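Local coordinates for protein PfVFT1 (Plasmodium falciparum, PDB 5JKQ) that is of unknown function but has the bi-lobed Venus flytrap architecture of solute-binding proteins and so probably binds a small solute between its lobes, at residues N97-F102 with Y129-N134; K180-K185 with H263-F268; A13-D18 with D63-V68. The protein carries 3 engineered substitutions. All coordinates share one frame; numbering follows the deposited sequence.

Contact 1 (N97-F102 with Y129-N134); sequences NPPVGF and YNYYDN. With SO4 (sulfate ion), chain E.
N97 and P99 reach across to Y129 and Y131 within one lobe of the Venus flytrap fold. The 97-102 loop follows strand 77-83 and leads into helix 102-118; residues 129-134 hold the end of the neighbouring parallel strand 126-132 and the turn after it, so the contact ties the connection of a beta-alpha-beta crossover to the strand that completes it. N97 comes first: CG, anti to the backbone N (chi1 -165°), lies on the strand side, and ND2 gives a nearly straight hydrogen bond of 2.8 Å to Y129 O. The acceptor lies in the amide plane, while the donor stands well above the carbonyl plane. The same ND2 hangs over one face of the Y131 ring near its rim, 3.7 Å from CZ, with amide and ring planes 35° apart. A cis peptide bond leads into P98, whose ring turns away to helix 102-118 and touches Y108. P99 then meets both tyrosines. Its CG lies over the Y129 face, 3.8 Å from the ring centroid and 17° off the normal, a CH-pi contact; its CD comes to 3.3 Å from Y131 OH. Both hydroxyls are held from outside the pair, Y129 OH by D148 and Y131 OH by the carbonyl of Q96. Past the end of the strand, where helix 135-140 begins, a sulfate probably left by the crystallisation liquor takes the backbone N-H groups of D133 (N to O3, 2.7 Å) and N134 (N to O1, 3.0 Å). Its O2 lies in the plane of the Y132 ring at the edge, 3.8 Å from CD1.

Contact 2 (K180-K185 with H263-F268); sequences KIMILK and HKINVF
I181 and F268, then I183 and N266, exchange paired backbone hydrogen bonds, four in all. The closest of them runs from N266 N to I183 O at 2.7 Å, and the longest, F268 N to I181 O, spans 3.2 Å. Beyond the regular pairing, K185 N still makes a hydrogen bond to K264 O at 2.9 Å. Alternating with the hydrogen-bonded pairs are the non-hydrogen-bonded ones, M182 with V267 and L184 with I265. There CA-H...O contacts add to the pairing, as from M182 CA to N266 O at 3.2 Å. This is the antiparallel pairing of strands 175-184 and 265-281 in the mixed sheet of the Venus flytrap fold, the short segments running at 158° to each other. Apolar contacts occupy both faces of the sheet. On the face carrying I181, I183 and F268, F268 CG stands between the backbone N and the carbonyl carbon (chi1 59°), and the ring beyond it lies against the partner strand. I181 CB sits over the ring face in a CH-pi contact, 4.1 Å from the centroid, while I183 CG2 meets the ring edge. On the face of M182 and V267, CB of the selenomethionine rests against V267 CG2, and its CE reaches I265 CD1, which L184 CD2 also meets at 3.8 Å. Helix 236-244 covers M182 with Y236, L239 and S240. At the end of the pairing near K185, the aliphatic chain of this lysine crosses N266 at about a right angle, its CE 3.3 Å from N266 OD1.

Contact 3 (A13-D18 with D63-V68); sequences AKRLID and DDIDDV. Engineered in segment 13-18: A13 (natural residue Ser).
A13 and V68 bring the backbones closest, CA to CA 5.6 Å, each at or beside the start of a helix: A13, an engineered residue, is the N-cap of helix 14-29, and D67 is the N-cap of helix 68-75. Just before D67 the chain bends in an inverse gamma turn centred on D66. R15, its CG anti to the backbone N (chi1 -169°), crosses D67 at about a right angle and grips it side-on in a salt bridge, NE to OD2 at 2.8 Å and NH2 to the syn lone pair of OD1 at 2.9 Å, with guanidinium and carboxylate 12° from coplanar. The D67 carboxylate thus joins two helix starts of one lobe of the Venus flytrap fold: besides its capping role, OD2 takes a water held by R15 N and a second water, bonded weakly to both OD2 and L16 N. The N-terminal ends of both helices are expected to favour this negative charge. S70 OG bonds to OD1, and the carbonyls of N60 and K62 hold R15 NH1, fixing the guanidinium's rotation. I65 CG1 packs over one guanidinium face, 3.7 Å from R15 CZ. Nearer A13, L16 CD2 meets V68 CG1 at 3.7 Å, L16 also touching F280.

Overall arrangement
Contacts 1 and 3 are the nearer pair, their centres 24 Å apart, whereas the centre of contact 2 lies 36 Å from that of contact 1 and 49 Å from that of contact 3, on the opposite side of the chain's centre from the latter. This spread is consistent with contacts 1 and 3 lying in one lobe and contact 2 in the other. Strand 265-281 spans the distance: its first residues pair in contact 2, and F280 near its far end packs on A13 and L16 of contact 3. None of the three touches another; even contacts 1 and 3 stay about 13 Å apart at their nearest atoms. In sequence the order is contact 3, 1, 2.

Contact 1 (N97-F102 with Y129-N134)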
loop_
_atom_site.group_PDB
_atom_site.type_symbol
_atom_site.label_atom_id
_atom_site.label_comp_id
_atom_site.label_asym_id
_atom_site.label_seq_id
_atom_site.Cartn_x
_atom_site.Cartn_y
_atom_site.Cartn_z
ATOM N N ASN A 97 7.090 -5.580 19.169
ATOM C CA ASN A 97 5.852 -4.852 19.419
ATOM C C ASN A 97 6.041 -3.906 20.605
ATOM O O ASN A 97 6.306 -4.362 21.717
ATOM C CB ASN A 97 4.703 -5.826 19.688
ATOM C CG ASN A 97 3.340 -5.165 19.588
ATOM O OD1 ASN A 97 3.174 -3.996 19.935
ATOM N ND2 ASN A 97 2.357 -5.915 19.107
ATOM N N PRO A 98 5.896 -2.584 20.385
ATOM C CA PRO A 98 5.476 -1.894 19.156
ATOM C C PRO A 98 6.513 -1.962 18.037
ATOM O O PRO A 98 7.713 -1.948 18.315
ATOM C CB PRO A 98 5.282 -0.450 19.620
ATOM C CG PRO A 98 6.249 -0.295 20.733
ATOM C CD PRO A 98 6.261 -1.623 21.442
ATOM N N PRO A 99 6.056 -2.023 16.776
ATOM C CA PRO A 99 6.979 -2.108 15.641
ATOM C C PRO A 99 7.708 -0.795 15.370
ATOM O O PRO A 99 7.311 0.251 15.885
ATOM C CB PRO A 99 6.058 -2.470 14.474
ATOM C CG PRO A 99 4.749 -1.883 14.843
ATOM C CD PRO A 99 4.650 -1.997 16.337
ATOM N N VAL A 100 8.764 -0.866 14.566
ATOM C CA VAL A 100 9.541 0.306 14.183
ATOM C C VAL A 100 9.713 0.346 12.668
ATOM O O VAL A 100 9.476 -0.649 11.982
ATOM C CB VAL A 100 10.931 0.315 14.858
ATOM C CG1 VAL A 100 10.792 0.528 16.355
ATOM C CG2 VAL A 100 11.678 -0.980 14.566
ATOM N N GLY A 101 10.129 1.500 12.157
ATOM C CA GLY A 101 10.332 1.684 10.731
ATOM C C GLY A 101 9.316 2.635 10.132
ATOM O O GLY A 101 8.517 3.241 10.848
ATOM N N PHE A 102 9.344 2.754 8.809
ATOM C CA PHE A 102 8.525 3.731 8.103
ATOM C C PHE A 102 7.028 3.515 8.307
ATOM O O PHE A 102 6.331 4.404 8.797
ATOM C CB PHE A 102 8.839 3.701 6.609
ATOM C CG PHE A 102 7.926 4.559 5.786
ATOM C CD1 PHE A 102 8.057 5.938 5.790
ATOM C CD2 PHE A 102 6.934 3.987 5.007
ATOM C CE1 PHE A 102 7.215 6.731 5.032
ATOM C CE2 PHE A 102 6.088 4.774 4.246
ATOM C CZ PHE A 102 6.229 6.147 4.257
ATOM N N TYR A 129 -0.892 -2.475 18.503
ATOM C CA TYR A 129 -0.684 -3.381 17.380
ATOM C C TYR A 129 -0.938 -4.832 17.776
ATOM O O TYR A 129 -0.396 -5.317 18.769
ATOM C CB TYR A 129 0.737 -3.240 16.833
ATOM C CG TYR A 129 0.853 -2.300 15.656
ATOM C CD1 TYR A 129 0.518 -2.721 14.376
ATOM C CD2 TYR A 129 1.301 -0.997 15.821
ATOM C CE1 TYR A 129 0.623 -1.873 13.293
ATOM C CE2 TYR A 129 1.408 -0.139 14.745
ATOM C CZ TYR A 129 1.068 -0.583 13.483
ATOM O OH TYR A 129 1.172 0.264 12.404
ATOM N N ASN A 130 -1.778 -5.513 16.999
ATOM C CA ASN A 130 -1.979 -6.954 17.132
ATOM C C ASN A 130 -1.571 -7.651 15.840
ATOM O O ASN A 130 -1.879 -7.173 14.749
ATOM C CB ASN A 130 -3.437 -7.277 17.470
ATOM C CG ASN A 130 -3.845 -6.769 18.840
ATOM O OD1 ASN A 130 -3.285 -5.799 19.350
ATOM N ND2 ASN A 130 -4.826 -7.425 19.444
ATOM N N TYR A 131 -0.878 -8.777 15.967
ATOM C CA TYR A 131 -0.356 -9.485 14.803
ATOM C C TYR A 131 -1.141 -10.765 14.514
ATOM O O TYR A 131 -1.504 -11.504 15.430
ATOM C CB TYR A 131 1.126 -9.809 15.005
ATOM C CG TYR A 131 2.003 -8.598 15.235
ATOM C CD1 TYR A 131 1.661 -7.357 14.710
ATOM C CD2 TYR A 131 3.178 -8.696 15.966
ATOM C CE1 TYR A 131 2.462 -6.249 14.914
ATOM C CE2 TYR A 131 3.983 -7.596 16.176
ATOM C CZ TYR A 131 3.621 -6.376 15.647
ATOM O OH TYR A 131 4.424 -5.280 15.856
ATOM N N TYR A 132 -1.401 -11.013 13.232
ATOM C CA TYR A 132 -2.140 -12.195 12.797
ATOM C C TYR A 132 -1.545 -12.765 11.514
ATOM O O TYR A 132 -0.811 -12.080 10.807
ATOM C CB TYR A 132 -3.617 -11.858 12.566
ATOM C CG TYR A 132 -4.297 -11.183 13.735
ATOM C CD1 TYR A 132 -4.857 -11.928 14.765
ATOM C CD2 TYR A 132 -4.390 -9.799 13.803
ATOM C CE1 TYR A 132 -5.485 -11.312 15.832
ATOM C CE2 TYR A 132 -5.014 -9.176 14.864
ATOM C CZ TYR A 132 -5.560 -9.936 15.876
ATOM O OH TYR A 132 -6.183 -9.315 16.933
ATOM N N ASP A 133 -1.865 -14.021 11.216
ATOM C CA ASP A 133 -1.487 -14.620 9.940
ATOM C C ASP A 133 -2.422 -14.111 8.847
ATOM O O ASP A 133 -1.972 -13.701 7.777
ATOM C CB ASP A 133 -1.530 -16.149 10.018
ATOM C CG ASP A 133 -0.357 -16.731 10.787
ATOM O OD1 ASP A 133 0.775 -16.225 10.629
ATOM O OD2 ASP A 133 -0.564 -17.697 11.552
ATOM N N ASN A 134 -3.721 -14.144 9.130
ATOM C CA ASN A 134 -4.728 -13.537 8.263
ATOM C C ASN A 134 -5.357 -12.343 8.976
ATOM O O ASN A 134 -6.206 -12.504 9.855
ATOM C CB ASN A 134 -5.800 -14.561 7.873
ATOM C CG ASN A 134 -6.760 -14.039 6.810
ATOM O OD1 ASN A 134 -7.160 -12.874 6.828
ATOM N ND2 ASN A 134 -7.135 -14.908 5.879
HETATM S S SO4 E . -4.198 -15.947 12.907
HETATM O O1 SO4 E . -4.663 -15.174 11.757
HETATM O O2 SO4 E . -5.042 -15.665 14.065
HETATM O O3 SO4 E . -2.819 -15.585 13.224
HETATM O O4 SO4 E . -4.269 -17.369 12.586
#

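Contact 2 (K180-K185 with H263-F268)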
loop_
_atom_site.group_PDB
_atom_site.type_symbol
_atom_site.label_atom_id
_atom_site.label_comp_id
_atom_site.label_asym_id
_atom_site.label_seq_id
_atom_site.Cartn_x
_atom_site.Cartn_y
_atom_site.Cartn_z
ATOM N N LYS A 180 9.619 -0.141 -11.786
ATOM C CA LYS A 180 10.623 0.132 -12.801
ATOM C C LYS A 180 10.757 -1.056 -13.746
ATOM O O LYS A 180 10.459 -2.193 -13.380
ATOM C CB LYS A 180 11.966 0.461 -12.149
ATOM C CG LYS A 180 11.870 1.574 -11.116
ATOM C CD LYS A 180 13.233 1.957 -10.578
ATOM C CE LYS A 180 13.121 2.973 -9.454
ATOM N NZ LYS A 180 12.420 4.218 -9.880
ATOM N N ILE A 181 11.189 -0.773 -14.968
ATOM C CA ILE A 181 11.348 -1.796 -15.993
ATOM C C ILE A 181 12.790 -1.804 -16.469
ATOM O O ILE A 181 13.270 -0.807 -17.007
ATOM C CB ILE A 181 10.401 -1.552 -17.193
ATOM C CG1 ILE A 181 8.943 -1.583 -16.728
ATOM C CG2 ILE A 181 10.628 -2.599 -18.286
ATOM C CD1 ILE A 181 7.949 -1.127 -17.774
HETATM N N MSE A 182 13.484 -2.918 -16.261
HETATM C CA MSE A 182 14.835 -3.053 -16.782
HETATM C C MSE A 182 14.833 -3.918 -18.038
HETATM O O MSE A 182 14.135 -4.931 -18.118
HETATM C CB MSE A 182 15.785 -3.620 -15.726
HETATM C CG MSE A 182 15.428 -4.962 -15.141
HETATM SE SE MSE A 182 16.881 -5.543 -13.960
HETATM C CE MSE A 182 18.228 -5.908 -15.314
ATOM N N ILE A 183 15.613 -3.488 -19.024
ATOM C CA ILE A 183 15.618 -4.104 -20.343
ATOM C C ILE A 183 16.972 -3.885 -21.012
ATOM O O ILE A 183 17.673 -2.919 -20.711
ATOM C CB ILE A 183 14.485 -3.524 -21.229
ATOM C CG1 ILE A 183 14.424 -4.242 -22.581
ATOM C CG2 ILE A 183 14.668 -2.016 -21.410
ATOM C CD1 ILE A 183 13.209 -3.875 -23.423
ATOM N N LEU A 184 17.343 -4.791 -21.910
ATOM C CA LEU A 184 18.585 -4.655 -22.661
ATOM C C LEU A 184 18.511 -3.452 -23.597
ATOM O O LEU A 184 17.513 -3.259 -24.290
ATOM C CB LEU A 184 18.869 -5.929 -23.455
ATOM C CG LEU A 184 19.139 -7.177 -22.615
ATOM C CD1 LEU A 184 18.983 -8.435 -23.453
ATOM C CD2 LEU A 184 20.531 -7.109 -22.006
ATOM N N LYS A 185 19.569 -2.646 -23.609
ATOM C CA LYS A 185 19.624 -1.456 -24.453
ATOM C C LYS A 185 19.485 -1.787 -25.932
ATOM O O LYS A 185 19.019 -0.964 -26.718
ATOM C CB LYS A 185 20.940 -0.702 -24.233
ATOM C CG LYS A 185 20.919 0.270 -23.069
ATOM C CD LYS A 185 21.652 1.560 -23.408
ATOM C CE LYS A 185 21.393 2.638 -22.366
ATOM N NZ LYS A 185 22.263 3.826 -22.561
ATOM N N HIS A 263 25.858 0.711 -20.923
ATOM C CA HIS A 263 25.762 0.520 -22.365
ATOM C C HIS A 263 24.994 -0.742 -22.744
ATOM O O HIS A 263 24.642 -0.932 -23.909
ATOM C CB HIS A 263 27.167 0.473 -22.970
ATOM C CG HIS A 263 28.021 1.643 -22.593
ATOM N ND1 HIS A 263 29.330 1.509 -22.182
ATOM C CD2 HIS A 263 27.751 2.970 -22.560
ATOM C CE1 HIS A 263 29.829 2.702 -21.912
ATOM N NE2 HIS A 263 28.892 3.606 -22.135
ATOM N N LYS A 264 24.729 -1.595 -21.759
ATOM C CA LYS A 264 24.082 -2.881 -22.010
ATOM C C LYS A 264 22.662 -2.941 -21.456
ATOM O O LYS A 264 21.789 -3.583 -22.043
ATOM C CB LYS A 264 24.918 -4.011 -21.405
ATOM C CG LYS A 264 26.291 -4.185 -22.054
ATOM C CD LYS A 264 26.210 -4.880 -23.414
ATOM C CE LYS A 264 26.284 -6.406 -23.294
ATOM N NZ LYS A 264 25.045 -7.036 -22.745
ATOM N N ILE A 265 22.435 -2.281 -20.326
ATOM C CA ILE A 265 21.150 -2.355 -19.641
ATOM C C ILE A 265 20.498 -0.985 -19.550
ATOM O O ILE A 265 21.169 0.041 -19.426
ATOM C CB ILE A 265 21.314 -2.969 -18.226
ATOM C CG1 ILE A 265 21.415 -4.497 -18.325
ATOM C CG2 ILE A 265 20.161 -2.578 -17.292
ATOM C CD1 ILE A 265 20.117 -5.222 -18.725
ATOM N N ASN A 266 19.173 -0.998 -19.639
ATOM C CA ASN A 266 18.356 0.197 -19.522
ATOM C C ASN A 266 17.367 0.029 -18.385
ATOM O O ASN A 266 16.822 -1.056 -18.201
ATOM C CB ASN A 266 17.619 0.455 -20.833
ATOM C CG ASN A 266 17.767 1.877 -21.317
ATOM O OD1 ASN A 266 18.136 2.114 -22.465
ATOM N ND2 ASN A 266 17.480 2.836 -20.445
ATOM N N VAL A 267 17.144 1.090 -17.617
ATOM C CA VAL A 267 16.120 1.078 -16.577
ATOM C C VAL A 267 15.346 2.392 -16.586
ATOM O O VAL A 267 15.931 3.468 -16.455
ATOM C CB VAL A 267 16.721 0.852 -15.174
ATOM C CG1 VAL A 267 15.613 0.567 -14.169
ATOM C CG2 VAL A 267 17.717 -0.299 -15.184
ATOM N N PHE A 268 14.029 2.297 -16.744
ATOM C CA PHE A 268 13.167 3.472 -16.743
ATOM C C PHE A 268 11.944 3.235 -15.863
ATOM O O PHE A 268 11.506 2.098 -15.678
ATOM C CB PHE A 268 12.738 3.831 -18.171
ATOM C CG PHE A 268 12.003 2.731 -18.885
ATOM C CD1 PHE A 268 10.632 2.592 -18.745
ATOM C CD2 PHE A 268 12.682 1.842 -19.705
ATOM C CE1 PHE A 268 9.951 1.584 -19.403
ATOM C CE2 PHE A 268 12.006 0.833 -20.366
ATOM C CZ PHE A 268 10.639 0.704 -20.214
#

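Contact 3 (A13-D18 with D63-V68)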
loop_
_atom_site.group_PDB
_atom_site.type_symbol
_atom_site.label_atom_id
_atom_site.label_comp_id
_atom_site.label_asym_id
_atom_site.label_seq_id
_atom_site.Cartn_x
_atom_site.Cartn_y
_atom_site.Cartn_z
ATOM N N ALA A 13 -17.699 2.127 10.394
ATOM C CA ALA A 13 -16.321 2.572 10.201
ATOM C C ALA A 13 -16.243 3.823 9.329
ATOM O O ALA A 13 -15.150 4.275 8.987
ATOM C CB ALA A 13 -15.497 1.453 9.581
ATOM N N LYS A 14 -17.395 4.388 8.973
ATOM C CA LYS A 14 -17.424 5.511 8.040
ATOM C C LYS A 14 -16.678 6.723 8.587
ATOM O O LYS A 14 -15.812 7.283 7.915
ATOM C CB LYS A 14 -18.863 5.904 7.710
ATOM C CG LYS A 14 -18.974 6.794 6.475
ATOM C CD LYS A 14 -19.957 7.926 6.694
ATOM C CE LYS A 14 -20.085 8.819 5.475
ATOM N NZ LYS A 14 -18.807 9.506 5.131
ATOM N N ARG A 15 -17.018 7.130 9.805
ATOM C CA ARG A 15 -16.386 8.289 10.419
ATOM C C ARG A 15 -14.913 8.012 10.722
ATOM O O ARG A 15 -14.081 8.916 10.659
ATOM C CB ARG A 15 -17.129 8.686 11.695
ATOM C CG ARG A 15 -16.714 10.033 12.261
ATOM C CD ARG A 15 -17.763 10.558 13.226
ATOM N NE ARG A 15 -17.981 9.646 14.353
ATOM C CZ ARG A 15 -17.784 9.948 15.635
ATOM N NH1 ARG A 15 -17.359 11.154 16.002
ATOM N NH2 ARG A 15 -18.019 9.032 16.565
ATOM N N LEU A 16 -14.600 6.761 11.043
ATOM C CA LEU A 16 -13.218 6.350 11.264
ATOM C C LEU A 16 -12.402 6.523 9.983
ATOM O O LEU A 16 -11.266 6.991 10.021
ATOM C CB LEU A 16 -13.160 4.897 11.747
ATOM C CG LEU A 16 -11.798 4.194 11.736
ATOM C CD1 LEU A 16 -10.798 4.908 12.638
ATOM C CD2 LEU A 16 -11.953 2.734 12.148
ATOM N N ILE A 17 -12.993 6.151 8.852
ATOM C CA ILE A 17 -12.326 6.275 7.559
ATOM C C ILE A 17 -12.148 7.743 7.180
ATOM O O ILE A 17 -11.117 8.126 6.627
ATOM C CB ILE A 17 -13.120 5.542 6.451
ATOM C CG1 ILE A 17 -13.088 4.035 6.696
ATOM C CG2 ILE A 17 -12.543 5.828 5.061
ATOM C CD1 ILE A 17 -14.194 3.281 6.003
ATOM N N ASP A 18 -13.151 8.560 7.481
ATOM C CA ASP A 18 -13.125 9.967 7.097
ATOM C C ASP A 18 -12.091 10.761 7.891
ATOM O O ASP A 18 -11.322 11.530 7.316
ATOM C CB ASP A 18 -14.509 10.594 7.275
ATOM C CG ASP A 18 -15.547 9.985 6.351
ATOM O OD1 ASP A 18 -15.168 9.484 5.271
ATOM O OD2 ASP A 18 -16.745 10.012 6.703
ATOM N N ASP A 63 -18.622 11.694 20.753
ATOM C CA ASP A 63 -18.830 10.265 20.981
ATOM C C ASP A 63 -20.318 9.922 21.064
ATOM O O ASP A 63 -20.706 8.948 21.712
ATOM C CB ASP A 63 -18.108 9.815 22.257
ATOM C CG ASP A 63 -18.710 10.410 23.521
ATOM O OD1 ASP A 63 -19.457 11.408 23.432
ATOM O OD2 ASP A 63 -18.426 9.876 24.613
ATOM N N ASP A 64 -21.141 10.728 20.399
ATOM C CA ASP A 64 -22.585 10.511 20.363
ATOM C C ASP A 64 -22.960 9.453 19.325
ATOM O O ASP A 64 -23.964 8.754 19.474
ATOM C CB ASP A 64 -23.317 11.828 20.065
ATOM C CG ASP A 64 -22.833 12.498 18.789
ATOM O OD1 ASP A 64 -21.727 12.161 18.317
ATOM O OD2 ASP A 64 -23.555 13.372 18.262
ATOM N N ILE A 65 -22.147 9.332 18.280
ATOM C CA ILE A 65 -22.416 8.380 17.209
ATOM C C ILE A 65 -22.168 6.953 17.693
ATOM O O ILE A 65 -21.181 6.689 18.381
ATOM C CB ILE A 65 -21.535 8.651 15.966
ATOM C CG1 ILE A 65 -21.494 10.149 15.631
ATOM C CG2 ILE A 65 -22.032 7.852 14.769
ATOM C CD1 ILE A 65 -22.859 10.797 15.452
ATOM N N ASP A 66 -23.066 6.038 17.342
ATOM C CA ASP A 66 -22.877 4.625 17.655
ATOM C C ASP A 66 -22.034 3.975 16.561
ATOM O O ASP A 66 -22.549 3.239 15.720
ATOM C CB ASP A 66 -24.225 3.910 17.796
ATOM C CG ASP A 66 -24.087 2.496 18.353
ATOM O OD1 ASP A 66 -22.945 2.002 18.476
ATOM O OD2 ASP A 66 -25.126 1.875 18.666
ATOM N N ASP A 67 -20.734 4.258 16.577
ATOM C CA ASP A 67 -19.823 3.742 15.561
ATOM C C ASP A 67 -18.493 3.314 16.178
ATOM O O ASP A 67 -18.314 3.378 17.393
ATOM C CB ASP A 67 -19.600 4.795 14.467
ATOM C CG ASP A 67 -18.890 6.041 14.974
ATOM O OD1 ASP A 67 -18.793 6.229 16.205
ATOM O OD2 ASP A 67 -18.437 6.842 14.129
ATOM N N VAL A 68 -17.570 2.871 15.332
ATOM C CA VAL A 68 -16.270 2.387 15.786
ATOM C C VAL A 68 -15.441 3.506 16.413
ATOM O O VAL A 68 -14.750 3.285 17.405
ATOM C CB VAL A 68 -15.482 1.747 14.615
ATOM C CG1 VAL A 68 -14.015 1.505 14.982
ATOM C CG2 VAL A 68 -16.144 0.444 14.194
HETATM O O HOH W 1 -19.153 6.240 11.399
HETATM O O HOH W 2 -16.455 5.232 12.863
#